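Local coordinates for ZmpA Glycopeptidase (Clostridium perfringens, PDB 6XSX), which probably cleaves the peptide backbone of glycoproteins as an M60-family metalloprotease, the chain here being its catalytic module, at residues V459-D471 / F492-N504. Numbering follows the deposited sequence. Where two conformers were deposited one is given.
Sequences VNGNDVSISFDID and FTSTNNFVDHGAN. With EDO (1,2-ethanediol), chain E.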
# COMPACT_ATOMS: atom_id res chain seq x y z
N VAL A 459 19.78 -34.22 21.34
CA VAL A 459 19.67 -33.16 22.33
C VAL A 459 18.33 -33.27 23.04
O VAL A 459 17.49 -34.09 22.66
CB VAL A 459 19.85 -31.76 21.69
CG1 VAL A 459 21.23 -31.55 21.08
CG2 VAL A 459 18.76 -31.45 20.67
N ASN A 460 18.15 -32.43 24.08
CA ASN A 460 16.92 -32.27 24.87
C ASN A 460 16.32 -33.63 25.23
O ASN A 460 15.10 -33.77 25.32
CB ASN A 460 15.88 -31.38 24.19
CG ASN A 460 16.42 -30.05 23.69
OD1 ASN A 460 16.24 -29.71 22.52
ND2 ASN A 460 17.09 -29.30 24.55
N GLY A 461 17.18 -34.63 25.44
CA GLY A 461 16.71 -35.98 25.70
C GLY A 461 16.85 -36.89 24.47
O GLY A 461 17.72 -37.76 24.45
N ASN A 462 15.98 -36.69 23.47
CA ASN A 462 15.89 -37.61 22.34
C ASN A 462 15.34 -36.93 21.09
O ASN A 462 14.61 -37.55 20.31
CB ASN A 462 15.11 -38.88 22.71
CG ASN A 462 13.90 -38.62 23.58
OD1 ASN A 462 13.44 -37.48 23.69
ND2 ASN A 462 13.37 -39.66 24.21
N ASP A 463 15.70 -35.66 20.88
CA ASP A 463 15.50 -35.02 19.59
C ASP A 463 16.78 -35.18 18.76
O ASP A 463 17.87 -35.29 19.31
CB ASP A 463 15.19 -33.53 19.73
CG ASP A 463 13.96 -33.19 20.56
OD1 ASP A 463 12.93 -33.89 20.42
OD2 ASP A 463 14.04 -32.21 21.32
N VAL A 464 16.60 -35.18 17.43
CA VAL A 464 17.71 -35.12 16.49
C VAL A 464 17.86 -33.68 16.00
O VAL A 464 16.98 -33.17 15.30
CB VAL A 464 17.49 -36.08 15.30
CG1 VAL A 464 18.62 -35.96 14.29
CG2 VAL A 464 17.31 -37.52 15.76
N SER A 465 18.97 -33.04 16.38
CA SER A 465 19.27 -31.68 15.96
C SER A 465 20.25 -31.72 14.80
O SER A 465 21.41 -32.11 14.98
CB SER A 465 19.80 -30.86 17.11
OG SER A 465 20.04 -29.52 16.71
N ILE A 466 19.77 -31.33 13.62
CA ILE A 466 20.55 -31.39 12.39
C ILE A 466 20.98 -29.97 12.02
O ILE A 466 20.13 -29.12 11.77
CB ILE A 466 19.73 -32.04 11.26
CG1 ILE A 466 19.09 -33.36 11.72
CG2 ILE A 466 20.59 -32.21 10.01
CD1 ILE A 466 17.99 -33.88 10.82
N SER A 467 22.30 -29.73 12.02
CA SER A 467 22.82 -28.44 11.59
C SER A 467 23.38 -28.54 10.18
O SER A 467 23.83 -29.61 9.76
CB SER A 467 23.85 -27.90 12.56
OG SER A 467 25.11 -28.51 12.35
N PHE A 468 23.34 -27.42 9.45
CA PHE A 468 23.70 -27.36 8.04
C PHE A 468 24.85 -26.39 7.84
O PHE A 468 24.84 -25.29 8.37
CB PHE A 468 22.51 -26.88 7.22
CG PHE A 468 21.27 -27.72 7.42
CD1 PHE A 468 21.27 -29.08 7.13
CD2 PHE A 468 20.11 -27.15 7.94
CE1 PHE A 468 20.14 -29.85 7.33
CE2 PHE A 468 18.98 -27.93 8.14
CZ PHE A 468 18.99 -29.27 7.82
N ASP A 469 25.84 -26.83 7.06
CA ASP A 469 26.96 -25.98 6.67
C ASP A 469 27.04 -26.01 5.14
O ASP A 469 26.72 -27.03 4.53
CB ASP A 469 28.24 -26.43 7.37
CG ASP A 469 28.06 -26.65 8.87
OD1 ASP A 469 28.23 -25.67 9.63
OD2 ASP A 469 27.75 -27.79 9.26
N ILE A 470 27.45 -24.88 4.54
CA ILE A 470 27.52 -24.72 3.10
C ILE A 470 28.81 -23.95 2.75
O ILE A 470 29.29 -23.15 3.55
CB ILE A 470 26.27 -23.99 2.56
CG1 ILE A 470 26.05 -24.25 1.06
CG2 ILE A 470 26.34 -22.50 2.86
CD1 ILE A 470 24.88 -23.50 0.45
N ASP A 471 29.33 -24.20 1.55
CA ASP A 471 30.55 -23.56 1.06
C ASP A 471 30.37 -22.05 0.97
O ASP A 471 29.27 -21.56 0.71
CB ASP A 471 31.03 -24.13 -0.28
CG ASP A 471 30.11 -23.82 -1.45
OD1 ASP A 471 29.10 -24.53 -1.60
OD2 ASP A 471 30.42 -22.87 -2.21
N PHE A 492 11.14 -28.40 6.07
CA PHE A 492 11.96 -27.46 5.33
C PHE A 492 12.15 -26.23 6.20
O PHE A 492 11.19 -25.68 6.72
CB PHE A 492 11.28 -27.01 4.03
CG PHE A 492 12.08 -26.01 3.23
CD1 PHE A 492 12.02 -24.65 3.52
CD2 PHE A 492 12.88 -26.42 2.18
CE1 PHE A 492 12.75 -23.73 2.78
CE2 PHE A 492 13.61 -25.50 1.43
CZ PHE A 492 13.54 -24.15 1.74
N THR A 493 13.42 -25.81 6.34
CA THR A 493 13.72 -24.63 7.11
C THR A 493 14.59 -23.71 6.28
O THR A 493 15.44 -24.17 5.52
CB THR A 493 14.40 -24.99 8.44
OG1 THR A 493 14.60 -23.74 9.12
CG2 THR A 493 15.72 -25.70 8.26
N SER A 494 14.37 -22.40 6.46
CA SER A 494 15.21 -21.39 5.84
C SER A 494 16.40 -21.07 6.75
O SER A 494 17.21 -20.21 6.42
CB SER A 494 14.40 -20.15 5.50
OG SER A 494 14.02 -19.43 6.66
N THR A 495 16.52 -21.80 7.87
CA THR A 495 17.61 -21.57 8.82
C THR A 495 18.70 -22.64 8.62
O THR A 495 18.55 -23.54 7.80
CB THR A 495 17.11 -21.56 10.27
OG1 THR A 495 16.80 -22.91 10.64
CG2 THR A 495 15.91 -20.66 10.49
N ASN A 496 19.78 -22.52 9.42
CA ASN A 496 20.91 -23.44 9.38
C ASN A 496 20.69 -24.63 10.33
O ASN A 496 21.63 -25.38 10.57
CB ASN A 496 22.24 -22.74 9.67
CG ASN A 496 22.32 -22.11 11.05
OD1 ASN A 496 21.50 -22.39 11.93
ND2 ASN A 496 23.30 -21.26 11.26
N ASN A 497 19.48 -24.81 10.85
CA ASN A 497 19.28 -25.91 11.80
C ASN A 497 17.85 -26.42 11.75
O ASN A 497 16.91 -25.63 11.67
CB ASN A 497 19.69 -25.50 13.22
CG ASN A 497 19.77 -26.69 14.15
OD1 ASN A 497 18.78 -27.05 14.79
ND2 ASN A 497 20.92 -27.34 14.20
N PHE A 498 17.69 -27.74 11.83
CA PHE A 498 16.37 -28.35 11.92
C PHE A 498 16.36 -29.39 13.04
O PHE A 498 17.22 -30.27 13.07
CB PHE A 498 16.01 -29.06 10.62
CG PHE A 498 14.68 -29.77 10.65
CD1 PHE A 498 13.49 -29.05 10.53
CD2 PHE A 498 14.60 -31.14 10.82
CE1 PHE A 498 12.26 -29.69 10.57
CE2 PHE A 498 13.37 -31.79 10.86
CZ PHE A 498 12.20 -31.06 10.73
N VAL A 499 15.35 -29.32 13.92
CA VAL A 499 15.20 -30.31 14.98
C VAL A 499 14.08 -31.28 14.62
O VAL A 499 12.92 -30.88 14.47
CB VAL A 499 14.99 -29.69 16.38
CG1 VAL A 499 14.57 -30.74 17.38
CG2 VAL A 499 16.23 -28.94 16.88
N ASP A 500 14.44 -32.56 14.50
CA ASP A 500 13.50 -33.64 14.26
C ASP A 500 13.08 -34.24 15.61
O ASP A 500 13.83 -35.00 16.21
CB ASP A 500 14.08 -34.69 13.31
CG ASP A 500 13.13 -35.84 13.01
OD1 ASP A 500 11.92 -35.69 13.26
OD2 ASP A 500 13.62 -36.87 12.51
N HIS A 501 11.86 -33.88 16.04
CA HIS A 501 11.29 -34.28 17.32
C HIS A 501 10.61 -35.64 17.21
O HIS A 501 10.08 -36.13 18.20
CB HIS A 501 10.23 -33.27 17.76
CG HIS A 501 10.71 -31.89 18.04
ND1 HIS A 501 10.63 -30.87 17.11
CD2 HIS A 501 11.24 -31.34 19.16
CE1 HIS A 501 11.10 -29.75 17.64
NE2 HIS A 501 11.48 -30.02 18.89
N GLY A 502 10.59 -36.23 16.00
CA GLY A 502 9.75 -37.39 15.73
C GLY A 502 10.52 -38.59 15.17
O GLY A 502 10.02 -39.26 14.26
N ALA A 503 11.70 -38.88 15.73
CA ALA A 503 12.51 -40.01 15.30
C ALA A 503 12.59 -41.06 16.41
O ALA A 503 12.93 -40.75 17.55
CB ALA A 503 13.88 -39.53 14.88
N ASN A 504 12.27 -42.32 16.04
CA ASN A 504 12.31 -43.48 16.92
C ASN A 504 13.61 -44.26 16.67
O ASN A 504 14.26 -44.61 17.67
CB ASN A 504 11.10 -44.39 16.70
C1 EDO E . 19.50 -21.77 5.02
O1 EDO E . 19.11 -20.58 4.35
C2 EDO E . 20.52 -21.57 6.08
O2 EDO E . 21.21 -20.35 5.97
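Val464 O takes the amide hydrogen of Asp500 N at 2.7 Å and also the CA-H of Val499, a double approach to one carbonyl that recurs two residues on, where Ile466 O accepts from Phe498 N, in the carbonyl plane, and from the CA-H of Asn497. Ladders of this kind define antiparallel pairing: Val464–Asp500 and Ile466–Phe498 are hydrogen-bonded pairs, Ser465–Val499 and Ser467–Asn497 non-hydrogen-bonded ones. A last rung, Phe468 N to Asn496 O at 2.9 Å, is more bent (151°).

The two faces differ. On one, the Phe468 side chain lies alongside Phe498, with Phe468 CE2 4.0 Å from Phe498 CB, while Thr493 CG2 meets the Phe468 ring edge. With CG anti to the backbone N (chi1 178°), Phe498 sends its ring away from 463-470, and both phenylalanines pack on Ile483 of strand 478-485. Val464 CG2 meets Ala503 CB on this side, and both residues touch Tyr511. Asp500 belongs here too: OD1 accepts Gly502 N at 3.1 Å, an Asx turn, and OD2 joins Arg485 in a salt bridge and Tyr511 in a hydrogen bond. The other face carries Ser465 OG, weakly bonded to Asn497 OD1 (3.4 Å), and Val499, whose CG1 packs against Asp463 CB (3.7 Å) and over one face of the His501 imidazole, off toward its rim. Asp463 OD1 comes within 3.3 Å of His501 CD2, its carboxylate plane turned 79° from the imidazole.

Backbone bonds thus make 497-500 the edge strand of a three-stranded sheet, while the aromatic face joins it to the neighbouring four-stranded sheet in a beta-sandwich-like packing; there Arg485 and Tyr511 would be expected to favour the ionised form of buried Asp500.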